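Local coordinates for NTD biosynthesis operon protein NtdA (Bacillus subtilis subsp. subtilis, PDB 4K2M) that catalyses the reversible pyridoxal phosphate-dependent transamination of 3-dehydro-glucose 6-phosphate with glutamate, giving kanosamine 6-phosphate on the way to the antibiotic kanosamine, at residues Q273-G278 with F291-K296; K118-T124 with G258-N264; L23-Q28 with L47-I53. Residues are numbered along the deposited sequence.

Contact 1: residues Q273-G278 with F291-K296; sequences QFSYHG and FGFNSK. With O1G (3-deoxy-3-[(E)-({3-hydroxy-2-methyl-5-[(phosphonooxy)methyl]pyridin-4-yl}methylidene)amino]-6-O-phosphono-alpha-D-gluco pyranose), chain I.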
loop_
_atom_site.group_PDB
_atom_site.type_symbol
_atom_site.label_atom_id
_atom_site.label_comp_id
_atom_site.label_asym_id
_atom_site.label_seq_id
_atom_site.Cartn_x
_atom_site.Cartn_y
_atom_site.Cartn_z
ATOM N N GLN A 273 13.490 3.095 8.684
ATOM C CA GLN A 273 13.925 1.696 8.737
ATOM C C GLN A 273 12.730 0.749 8.821
ATOM O O GLN A 273 12.650 -0.215 8.070
ATOM C CB GLN A 273 14.904 1.463 9.909
ATOM C CG GLN A 273 16.174 2.286 9.779
ATOM C CD GLN A 273 16.957 2.371 11.076
ATOM O OE1 GLN A 273 16.477 1.963 12.141
ATOM N NE2 GLN A 273 18.175 2.897 10.991
ATOM N N PHE A 274 11.776 1.048 9.694
ATOM C CA PHE A 274 10.580 0.213 9.800
ATOM C C PHE A 274 9.700 0.254 8.540
ATOM O O PHE A 274 9.024 -0.726 8.223
ATOM C CB PHE A 274 9.742 0.612 11.021
ATOM C CG PHE A 274 10.124 -0.109 12.276
ATOM C CD1 PHE A 274 9.856 -1.461 12.416
ATOM C CD2 PHE A 274 10.740 0.566 13.318
ATOM C CE1 PHE A 274 10.196 -2.139 13.580
ATOM C CE2 PHE A 274 11.093 -0.103 14.492
ATOM C CZ PHE A 274 10.815 -1.451 14.622
ATOM N N SER A 275 9.720 1.380 7.831
ATOM C CA SER A 275 8.872 1.569 6.645
ATOM C C SER A 275 9.410 0.804 5.446
ATOM O O SER A 275 8.709 0.589 4.439
ATOM C CB SER A 275 8.802 3.051 6.289
ATOM O OG SER A 275 9.988 3.449 5.600
ATOM N N TYR A 276 10.680 0.423 5.521
ATOM C CA TYR A 276 11.298 -0.239 4.385
ATOM C C TYR A 276 12.244 -1.372 4.790
ATOM O O TYR A 276 13.472 -1.234 4.721
ATOM C CB TYR A 276 11.981 0.787 3.473
ATOM C CG TYR A 276 12.278 0.273 2.087
ATOM C CD1 TYR A 276 11.256 -0.166 1.255
ATOM C CD2 TYR A 276 13.583 0.248 1.598
ATOM C CE1 TYR A 276 11.527 -0.636 -0.034
ATOM C CE2 TYR A 276 13.867 -0.214 0.322
ATOM C CZ TYR A 276 12.828 -0.649 -0.488
ATOM O OH TYR A 276 13.089 -1.101 -1.756
ATOM N N HIS A 277 11.635 -2.473 5.232
ATOM C CA HIS A 277 12.303 -3.776 5.387
ATOM C C HIS A 277 13.371 -3.854 6.469
ATOM O O HIS A 277 14.059 -4.873 6.604
ATOM C CB HIS A 277 12.858 -4.261 4.041
ATOM C CG HIS A 277 11.791 -4.613 3.049
ATOM N ND1 HIS A 277 10.859 -5.604 3.288
ATOM C CD2 HIS A 277 11.494 -4.102 1.829
ATOM C CE1 HIS A 277 10.033 -5.683 2.258
ATOM N NE2 HIS A 277 10.402 -4.790 1.357
ATOM N N GLY A 278 13.495 -2.794 7.255
ATOM C CA GLY A 278 14.502 -2.776 8.309
ATOM C C GLY A 278 15.859 -2.382 7.756
ATOM O O GLY A 278 16.874 -2.513 8.441
ATOM N N PHE A 291 13.477 -6.396 11.794
ATOM C CA PHE A 291 12.627 -6.486 10.614
ATOM C C PHE A 291 11.987 -5.149 10.298
ATOM O O PHE A 291 11.998 -4.227 11.112
ATOM C CB PHE A 291 11.521 -7.522 10.840
ATOM C CG PHE A 291 10.471 -7.086 11.817
ATOM C CD1 PHE A 291 9.311 -6.450 11.383
ATOM C CD2 PHE A 291 10.635 -7.328 13.174
ATOM C CE1 PHE A 291 8.340 -6.044 12.299
ATOM C CE2 PHE A 291 9.673 -6.936 14.086
ATOM C CZ PHE A 291 8.523 -6.287 13.646
ATOM N N GLY A 292 11.390 -5.059 9.120
ATOM C CA GLY A 292 10.627 -3.881 8.764
ATOM C C GLY A 292 9.520 -4.293 7.829
ATOM O O GLY A 292 9.362 -5.476 7.540
ATOM N N PHE A 293 8.747 -3.320 7.359
ATOM C CA PHE A 293 7.620 -3.601 6.473
ATOM C C PHE A 293 7.902 -3.104 5.079
ATOM O O PHE A 293 8.940 -2.497 4.826
ATOM C CB PHE A 293 6.368 -2.899 6.995
ATOM C CG PHE A 293 6.005 -3.290 8.392
ATOM C CD1 PHE A 293 5.180 -4.382 8.626
ATOM C CD2 PHE A 293 6.487 -2.565 9.474
ATOM C CE1 PHE A 293 4.837 -4.749 9.922
ATOM C CE2 PHE A 293 6.155 -2.932 10.768
ATOM C CZ PHE A 293 5.328 -4.023 10.991
ATOM N N ASN A 294 6.982 -3.371 4.157
ATOM C CA ASN A 294 7.050 -2.759 2.840
ATOM C C ASN A 294 5.992 -1.677 2.781
ATOM O O ASN A 294 4.937 -1.857 2.156
ATOM C CB ASN A 294 6.789 -3.800 1.751
ATOM C CG ASN A 294 7.021 -3.255 0.351
ATOM O OD1 ASN A 294 7.547 -2.150 0.177
ATOM N ND2 ASN A 294 6.625 -4.033 -0.668
ATOM N N SER A 295 6.274 -0.534 3.403
ATOM C CA SER A 295 5.203 0.419 3.662
ATOM C C SER A 295 5.543 1.868 3.383
ATOM O O SER A 295 4.994 2.742 4.045
ATOM C CB SER A 295 4.721 0.281 5.101
ATOM O OG SER A 295 4.208 -1.019 5.339
ATOM N N LYS A 296 6.437 2.129 2.427
ATOM C CA LYS A 296 6.605 3.488 1.921
ATOM C C LYS A 296 5.453 3.849 0.988
ATOM O O LYS A 296 4.846 2.979 0.366
ATOM C CB LYS A 296 7.927 3.634 1.160
ATOM C CG LYS A 296 9.167 3.487 2.026
ATOM C CD LYS A 296 10.428 3.373 1.171
ATOM C CE LYS A 296 10.669 4.643 0.362
ATOM N NZ LYS A 296 10.688 5.850 1.247
HETATM P P O1G I . 6.788 -6.945 -2.653
HETATM C C3A O1G I . 10.701 -11.087 -3.747
HETATM O O3 O1G I . 11.609 -10.914 -4.740
HETATM C C1 O1G I . 13.891 -5.874 -5.362
HETATM N "N1'" O1G I . 9.571 -12.448 -2.185
HETATM C C2 O1G I . 13.250 -7.213 -4.986
HETATM O O2 O1G I . 13.825 -8.203 -5.907
HETATM C C9A O1G I . 10.486 -12.332 -3.163
HETATM C C2A O1G I . 11.255 -13.570 -3.606
HETATM C C3 O1G I . 11.722 -7.193 -5.122
HETATM N "N3'" O1G I . 11.316 -8.444 -4.467
HETATM O O1 O1G I . 13.734 -5.635 -6.764
HETATM C C4 O1G I . 11.100 -5.933 -4.475
HETATM O O4 O1G I . 9.799 -5.931 -5.101
HETATM C C4A O1G I . 9.970 -9.980 -3.323
HETATM C C4B O1G I . 10.182 -8.645 -3.909
HETATM C C5 O1G I . 11.847 -4.707 -4.995
HETATM O O5 O1G I . 13.247 -4.780 -4.676
HETATM C C5A O1G I . 9.031 -10.134 -2.317
HETATM C C5T O1G I . 8.146 -9.031 -1.722
HETATM C C6 O1G I . 11.432 -3.415 -4.348
HETATM C C6A O1G I . 8.844 -11.389 -1.759
HETATM O OP1 O1G I . 6.382 -6.684 -1.222
HETATM O OP2 O1G I . 5.618 -6.892 -3.590
HETATM O OP3 O1G I . 7.964 -6.030 -3.058
HETATM O OP4 O1G I . 7.300 -8.496 -2.782
HETATM O O6 O1G I . 12.001 -2.255 -4.835
HETATM P "P'" O1G I . 11.158 -0.883 -4.793
HETATM O OP6 O1G I . 9.841 -1.182 -5.490
HETATM O OP7 O1G I . 11.017 -0.509 -3.330
HETATM O OP8 O1G I . 12.045 0.071 -5.587
HETATM O O HOH W 1 10.794 5.713 3.976
#
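The backbone of 291-296 passes alongside the end of helix 265-275 and is tied to 273-278 by three main-chain hydrogen bonds. Two go to carbonyls at the helix end, Phe293 N to Phe274 O (2.7 Å) and Ser295 N to Ser275 O (2.9 Å); the third comes from the turn beyond it, His277 N to Phe293 O (2.7 Å). Tyr276 and Asn294 form a single beta bridge. The backbones approach to 3.4 Å between Gly292 CA and Gly278 N; a CB on Gly292 would collide with Gly278 and His277.

Phe274 CD1 lies 4.3 Å from Phe293 CE2, and Phe274 CE1 lies 3.7 Å from Phe291 O. One face of the His277 imidazole covers Phe293 O and Asn294 CA, while Phe153 of the second subunit meets this ring edge-to-face. The aliphatic part of Lys296 lies along Tyr276 (Lys296 CD to Tyr276 CD1, 3.6 Å), and water 1 joins Lys296 NZ to Ser275 OG, which also bonds to Ile272 O.

Tyr276 and Asn294 then reach the same external aldimine: Tyr276 OH donates to sugar-phosphate oxygen OP7 and Asn294 ND2 to cofactor-phosphate oxygen OP1, both at 2.7 Å. Ser244 and Gln227 of the second subunit also bind this ligand, giving the shared active site at the dimer interface characteristic of aspartate aminotransferase-fold enzymes.

Contact 2: residues K118-T124 with G258-N264; sequences KRYVIAT and GAIATDN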
loop_
_atom_site.group_PDB
_atom_site.type_symbol
_atom_site.label_atom_id
_atom_site.label_comp_id
_atom_site.label_asym_id
_atom_site.label_seq_id
_atom_site.Cartn_x
_atom_site.Cartn_y
_atom_site.Cartn_z
ATOM N N LYS A 118 7.284 20.432 10.444
ATOM C CA LYS A 118 7.941 19.313 11.113
ATOM C C LYS A 118 9.182 18.999 10.297
ATOM O O LYS A 118 9.135 19.027 9.062
ATOM C CB LYS A 118 7.007 18.092 11.143
ATOM C CG LYS A 118 5.898 18.182 12.195
ATOM C CD LYS A 118 6.485 18.014 13.590
ATOM C CE LYS A 118 5.436 18.234 14.676
ATOM N NZ LYS A 118 6.016 18.007 16.040
ATOM N N ARG A 119 10.282 18.692 10.976
ATOM C CA ARG A 119 11.562 18.554 10.293
ATOM C C ARG A 119 11.606 17.328 9.380
ATOM O O ARG A 119 12.213 17.369 8.314
ATOM C CB ARG A 119 12.709 18.498 11.307
ATOM C CG ARG A 119 12.805 19.726 12.207
ATOM C CD ARG A 119 13.885 19.533 13.268
ATOM N NE ARG A 119 15.164 19.218 12.644
ATOM C CZ ARG A 119 16.244 18.810 13.300
ATOM N NH1 ARG A 119 16.211 18.660 14.618
ATOM N NH2 ARG A 119 17.360 18.546 12.634
ATOM N N TYR A 120 10.960 16.241 9.799
ATOM C CA TYR A 120 11.028 14.981 9.065
ATOM C C TYR A 120 9.651 14.438 8.769
ATOM O O TYR A 120 8.805 14.358 9.652
ATOM C CB TYR A 120 11.803 13.949 9.888
ATOM C CG TYR A 120 13.163 14.450 10.295
ATOM C CD1 TYR A 120 14.200 14.501 9.368
ATOM C CD2 TYR A 120 13.409 14.889 11.595
ATOM C CE1 TYR A 120 15.445 14.974 9.724
ATOM C CE2 TYR A 120 14.650 15.369 11.957
ATOM C CZ TYR A 120 15.665 15.403 11.011
ATOM O OH TYR A 120 16.912 15.871 11.362
ATOM N N VAL A 121 9.437 14.064 7.518
ATOM C CA VAL A 121 8.181 13.453 7.108
ATOM C C VAL A 121 8.529 12.183 6.361
ATOM O O VAL A 121 9.369 12.191 5.460
ATOM C CB VAL A 121 7.356 14.391 6.208
ATOM C CG1 VAL A 121 6.143 13.657 5.634
ATOM C CG2 VAL A 121 6.898 15.604 7.012
ATOM N N ILE A 122 7.911 11.087 6.775
ATOM C CA ILE A 122 8.120 9.796 6.144
ATOM C C ILE A 122 6.776 9.400 5.552
ATOM O O ILE A 122 5.823 9.133 6.297
ATOM C CB ILE A 122 8.550 8.739 7.167
ATOM C CG1 ILE A 122 9.861 9.132 7.853
ATOM C CG2 ILE A 122 8.713 7.391 6.482
ATOM C CD1 ILE A 122 9.702 9.902 9.192
ATOM N N ALA A 123 6.686 9.399 4.222
ATOM C CA ALA A 123 5.434 9.079 3.543
ATOM C C ALA A 123 5.255 7.558 3.515
ATOM O O ALA A 123 6.182 6.820 3.168
ATOM C CB ALA A 123 5.414 9.658 2.131
ATOM N N THR A 124 4.065 7.095 3.885
ATOM C CA THR A 124 3.819 5.667 4.058
ATOM C C THR A 124 2.711 5.192 3.139
ATOM O O THR A 124 2.065 5.988 2.452
ATOM C CB THR A 124 3.391 5.359 5.504
ATOM O OG1 THR A 124 2.199 6.087 5.803
ATOM C CG2 THR A 124 4.464 5.762 6.505
ATOM N N GLY A 258 -0.167 7.520 3.423
ATOM C CA GLY A 258 -0.223 8.304 4.651
ATOM C C GLY A 258 1.131 8.917 4.951
ATOM O O GLY A 258 2.010 8.934 4.100
ATOM N N ALA A 259 1.314 9.446 6.154
ATOM C CA ALA A 259 2.630 9.969 6.499
ATOM C C ALA A 259 2.867 9.985 7.980
ATOM O O ALA A 259 1.926 10.046 8.772
ATOM C CB ALA A 259 2.812 11.363 5.938
ATOM N N ILE A 260 4.143 9.955 8.343
ATOM C CA ILE A 260 4.567 10.174 9.718
ATOM C C ILE A 260 5.348 11.482 9.731
ATOM O O ILE A 260 6.189 11.707 8.863
ATOM C CB ILE A 260 5.513 9.064 10.158
ATOM C CG1 ILE A 260 4.767 7.733 10.242
ATOM C CG2 ILE A 260 6.106 9.381 11.530
ATOM C CD1 ILE A 260 5.705 6.534 10.400
ATOM N N ALA A 261 5.080 12.352 10.700
ATOM C CA ALA A 261 5.848 13.588 10.810
ATOM C C ALA A 261 6.441 13.689 12.196
ATOM O O ALA A 261 5.780 13.383 13.184
ATOM C CB ALA A 261 4.974 14.792 10.516
ATOM N N THR A 262 7.706 14.094 12.274
ATOM C CA THR A 262 8.350 14.244 13.578
ATOM C C THR A 262 9.466 15.263 13.481
ATOM O O THR A 262 9.982 15.515 12.389
ATOM C CB THR A 262 8.890 12.894 14.124
ATOM O OG1 THR A 262 9.383 13.085 15.463
ATOM C CG2 THR A 262 10.022 12.347 13.245
ATOM N N ASP A 263 9.810 15.871 14.618
ATOM C CA ASP A 263 10.974 16.739 14.683
ATOM C C ASP A 263 12.232 15.988 15.111
ATOM O O ASP A 263 13.335 16.527 15.042
ATOM C CB ASP A 263 10.726 17.916 15.636
ATOM C CG ASP A 263 9.846 18.992 15.026
ATOM O OD1 ASP A 263 9.887 19.180 13.789
ATOM O OD2 ASP A 263 9.118 19.671 15.787
ATOM N N ASN A 264 12.077 14.741 15.547
ATOM C CA ASN A 264 13.209 14.026 16.120
ATOM C C ASN A 264 13.941 13.192 15.079
ATOM O O ASN A 264 13.355 12.285 14.493
ATOM C CB ASN A 264 12.763 13.118 17.264
ATOM C CG ASN A 264 13.936 12.519 18.000
ATOM O OD1 ASN A 264 14.521 11.532 17.556
ATOM N ND2 ASN A 264 14.303 13.127 19.127
HETATM O O HOH W 2 7.969 15.756 16.864
HETATM O O HOH W 3 4.938 15.079 15.568
#
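Lys118 lays its aliphatic chain over Ala261, Lys118 CG to Ala261 CB 3.9 Å, and carries its ammonium on to Asp263, where Lys118 NZ and Asp263 OD2 form a long salt bridge of 3.5 Å. Water 2 links the same NZ to Asp263 N, and Gly235 O is a further partner of the amine. The other carboxylate oxygen, Asp263 OD1, accepts from Arg119 N at 2.9 Å, so one aspartate ties down the approach to strand 120-124.

From here the two strands run antiparallel, their axes 4.2 Å apart at closest and 160° between directions. Tyr120-Thr262, Ile122-Ile260 and Thr124-Gly258 are hydrogen-bonded pairs, each with two N-to-O bonds of 2.8 to 2.9 Å. Between them sit the non-hydrogen-bonded pairs, with the close spacing usual for such pairs: Val121 CA to Ala261 CA 4.4 Å, Ala123 CA to Ala259 CA 4.2 Å.

Ile122 and Ile260 meet CB to CB at 4.3 Å on the face they share with Tyr120 and Thr262. The Tyr120 ring turns its edge to Asp263 O, Tyr120 CE2 being 3.5 Å away. Thr262 OG1, also hydrogen-bonded to Asp239 O, accepts from Asn264 N at 3.2 Å, an ST turn; Asn264 OD1 accepts from Leu267 N as the N-cap of helix 265-275.

Within this chain, 120-124 is an outermost strand of the mixed seven-stranded sheet, and 258-262 lies between it and 240-244. Helix 103-116 packs on the Val121, Ala123 and Ala261 face, while helices 265-275 and 127-137 cover the opposite one, touching Ile122 and Ile260 respectively.

Contact 3: residues L23-Q28 with L47-I53; sequences LKGDVQ and LKEKIDI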
loop_
_atom_site.group_PDB
_atom_site.type_symbol
_atom_site.label_atom_id
_atom_site.label_comp_id
_atom_site.label_asym_id
_atom_site.label_seq_id
_atom_site.Cartn_x
_atom_site.Cartn_y
_atom_site.Cartn_z
ATOM N N LEU A 23 -13.991 37.013 3.753
ATOM C CA LEU A 23 -14.546 36.695 2.449
ATOM C C LEU A 23 -16.061 36.846 2.473
ATOM O O LEU A 23 -16.702 36.880 1.419
ATOM C CB LEU A 23 -14.114 35.296 1.987
ATOM C CG LEU A 23 -12.629 35.159 1.639
ATOM C CD1 LEU A 23 -12.294 33.775 1.085
ATOM C CD2 LEU A 23 -12.179 36.255 0.641
ATOM N N LYS A 24 -16.624 36.988 3.669
ATOM C CA LYS A 24 -18.035 37.335 3.799
ATOM C C LYS A 24 -18.240 38.837 3.634
ATOM O O LYS A 24 -19.354 39.294 3.364
ATOM C CB LYS A 24 -18.575 36.909 5.158
ATOM C CG LYS A 24 -18.920 35.424 5.274
ATOM C CD LYS A 24 -19.397 35.124 6.700
ATOM C CE LYS A 24 -19.768 33.665 6.870
ATOM N NZ LYS A 24 -20.184 33.406 8.281
ATOM N N GLY A 25 -17.163 39.604 3.781
ATOM C CA GLY A 25 -17.251 41.060 3.719
ATOM C C GLY A 25 -17.092 41.654 2.328
ATOM O O GLY A 25 -16.762 40.949 1.372
ATOM N N ASP A 26 -17.309 42.963 2.221
ATOM C CA ASP A 26 -17.258 43.666 0.931
ATOM C C ASP A 26 -15.849 43.971 0.424
ATOM O O ASP A 26 -15.585 43.887 -0.777
ATOM C CB ASP A 26 -18.025 44.987 1.019
ATOM C CG ASP A 26 -19.519 44.791 1.126
ATOM O OD1 ASP A 26 -20.038 43.823 0.531
ATOM O OD2 ASP A 26 -20.174 45.612 1.807
ATOM N N VAL A 27 -14.955 44.358 1.325
ATOM C CA VAL A 27 -13.594 44.708 0.922
ATOM C C VAL A 27 -12.687 43.503 1.069
ATOM O O VAL A 27 -12.489 42.993 2.173
ATOM C CB VAL A 27 -13.027 45.863 1.761
ATOM C CG1 VAL A 27 -11.608 46.176 1.322
ATOM C CG2 VAL A 27 -13.916 47.095 1.618
ATOM N N GLN A 28 -12.166 43.037 -0.056
ATOM C CA GLN A 28 -11.260 41.898 -0.070
ATOM C C GLN A 28 -10.082 42.348 -0.902
ATOM O O GLN A 28 -10.072 42.172 -2.119
ATOM C CB GLN A 28 -11.942 40.683 -0.711
ATOM C CG GLN A 28 -13.195 40.211 0.044
ATOM C CD GLN A 28 -14.020 39.204 -0.736
ATOM O OE1 GLN A 28 -13.550 38.618 -1.718
ATOM N NE2 GLN A 28 -15.270 39.010 -0.309
ATOM N N LEU A 47 -8.806 34.312 -5.883
ATOM C CA LEU A 47 -8.757 35.566 -5.140
ATOM C C LEU A 47 -8.314 36.765 -5.970
ATOM O O LEU A 47 -8.080 37.845 -5.426
ATOM C CB LEU A 47 -7.847 35.417 -3.918
ATOM C CG LEU A 47 -8.425 34.497 -2.852
ATOM C CD1 LEU A 47 -7.514 34.434 -1.645
ATOM C CD2 LEU A 47 -9.816 34.985 -2.451
ATOM N N LYS A 48 -8.193 36.583 -7.280
ATOM C CA LYS A 48 -7.813 37.698 -8.145
ATOM C C LYS A 48 -8.894 38.773 -8.104
ATOM O O LYS A 48 -8.613 39.964 -8.265
ATOM C CB LYS A 48 -7.581 37.228 -9.584
ATOM C CG LYS A 48 -6.172 36.687 -9.851
ATOM C CD LYS A 48 -6.007 36.293 -11.311
ATOM C CE LYS A 48 -4.544 36.042 -11.648
ATOM N NZ LYS A 48 -3.950 34.969 -10.802
ATOM N N GLU A 49 -10.132 38.343 -7.878
ATOM C CA GLU A 49 -11.253 39.269 -7.814
ATOM C C GLU A 49 -11.999 39.096 -6.505
ATOM O O GLU A 49 -11.848 38.085 -5.825
ATOM C CB GLU A 49 -12.211 39.051 -8.989
ATOM C CG GLU A 49 -11.568 39.155 -10.375
ATOM C CD GLU A 49 -11.146 40.574 -10.737
ATOM O OE1 GLU A 49 -11.463 41.515 -9.974
ATOM O OE2 GLU A 49 -10.495 40.746 -11.791
ATOM N N LYS A 50 -12.796 40.094 -6.152
ATOM C CA LYS A 50 -13.662 40.018 -4.984
ATOM C C LYS A 50 -14.601 38.818 -5.127
ATOM O O LYS A 50 -15.150 38.585 -6.203
ATOM C CB LYS A 50 -14.450 41.328 -4.873
ATOM C CG LYS A 50 -15.852 41.193 -4.349
ATOM C CD LYS A 50 -15.967 41.917 -3.052
ATOM C CE LYS A 50 -17.383 41.860 -2.507
ATOM N NZ LYS A 50 -17.800 40.463 -2.212
ATOM N N ILE A 51 -14.749 38.055 -4.045
ATOM C CA ILE A 51 -15.473 36.784 -4.038
ATOM C C ILE A 51 -16.849 36.915 -3.386
ATOM O O ILE A 51 -16.976 37.544 -2.341
ATOM C CB ILE A 51 -14.649 35.722 -3.242
ATOM C CG1 ILE A 51 -13.476 35.228 -4.088
ATOM C CG2 ILE A 51 -15.521 34.560 -2.771
ATOM C CD1 ILE A 51 -13.856 34.909 -5.510
ATOM N N ASP A 52 -17.882 36.341 -4.008
ATOM C CA ASP A 52 -19.129 36.071 -3.288
ATOM C C ASP A 52 -19.091 34.573 -3.052
ATOM O O ASP A 52 -19.096 33.815 -4.016
ATOM C CB ASP A 52 -20.358 36.397 -4.141
ATOM C CG ASP A 52 -21.662 36.011 -3.441
ATOM O OD1 ASP A 52 -22.233 34.934 -3.751
ATOM O OD2 ASP A 52 -22.105 36.776 -2.553
ATOM N N ILE A 53 -18.995 34.147 -1.799
ATOM C CA ILE A 53 -18.710 32.730 -1.550
ATOM C C ILE A 53 -19.763 31.834 -2.165
ATOM O O ILE A 53 -19.418 30.865 -2.857
ATOM C CB ILE A 53 -18.557 32.405 -0.067
ATOM C CG1 ILE A 53 -17.306 33.077 0.479
ATOM C CG2 ILE A 53 -18.429 30.856 0.146
ATOM C CD1 ILE A 53 -17.311 33.188 1.982
HETATM O O HOH W 4 -19.050 36.195 0.287
HETATM O O HOH W 5 -11.119 38.123 -3.045
#
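This is a loop-to-loop contact in the N-terminal domain, joining the end of helix 13-24 and its following turn to the connection between helices 41-46 and 53-57. A side-chain amide does most of the polar work. Gln28 points toward the other segment and pairs with both backbone groups of Ile51: Ile51 N donates to Gln28 OE1 at 2.7 Å, and Gln28 NE2 donates to Ile51 O at 3.0 Å. The same NE2 also reaches back to Gly25 O (3.0 Å), bracing its own turn, while water 5 connects Gln28 OE1 with Glu49 O.

Lys50 stretches across the turn so that its CD lies 3.0 Å from Asp26 O, and its NZ folds back to Ile51 O at 3.0 Å. Beside these polar links lies an apolar patch. Leu23 CB packs on Ile53 CD1 at 3.8 Å, and Leu23 CD2 meets Leu47 CD2 at 4.1 Å. Water 4 bridges Leu23 O and Ile53 N.

Asp52 is the N-cap of helix 53-57, its OD1 accepting from His55 N, so the connection passes directly into that helix. Leu23 and Ile53 both touch Phe317 of helix 312-329, and Lys24 forms a salt bridge to Asp324 of that helix. Far from the active site, this is the packing by which loops of the additional N-terminal domain, a feature of NtdA, close on one another beside the aminotransferase fold.

How the contacts relate
Along the chain the three contacts come in series: contact 3 closes first, then contact 2, then contact 1. Contacts 1 and 2 are neighbours in the aminotransferase fold, with centres 15 Å apart. Strand 258-262 leads through helix 265-275 to Tyr276, while 291-296 packs on the end of edge strand 120-124, Ser295 O lying 3.4 Å from Thr124 CB. The sheet edge thus backs the segments that reach a ligand at the dimer interface. Contact 3 stands apart in the N-terminal domain, its centre 36 Å from that of contact 2 and 48 Å from that of contact 1, on the opposite side of the chain's centre from the latter.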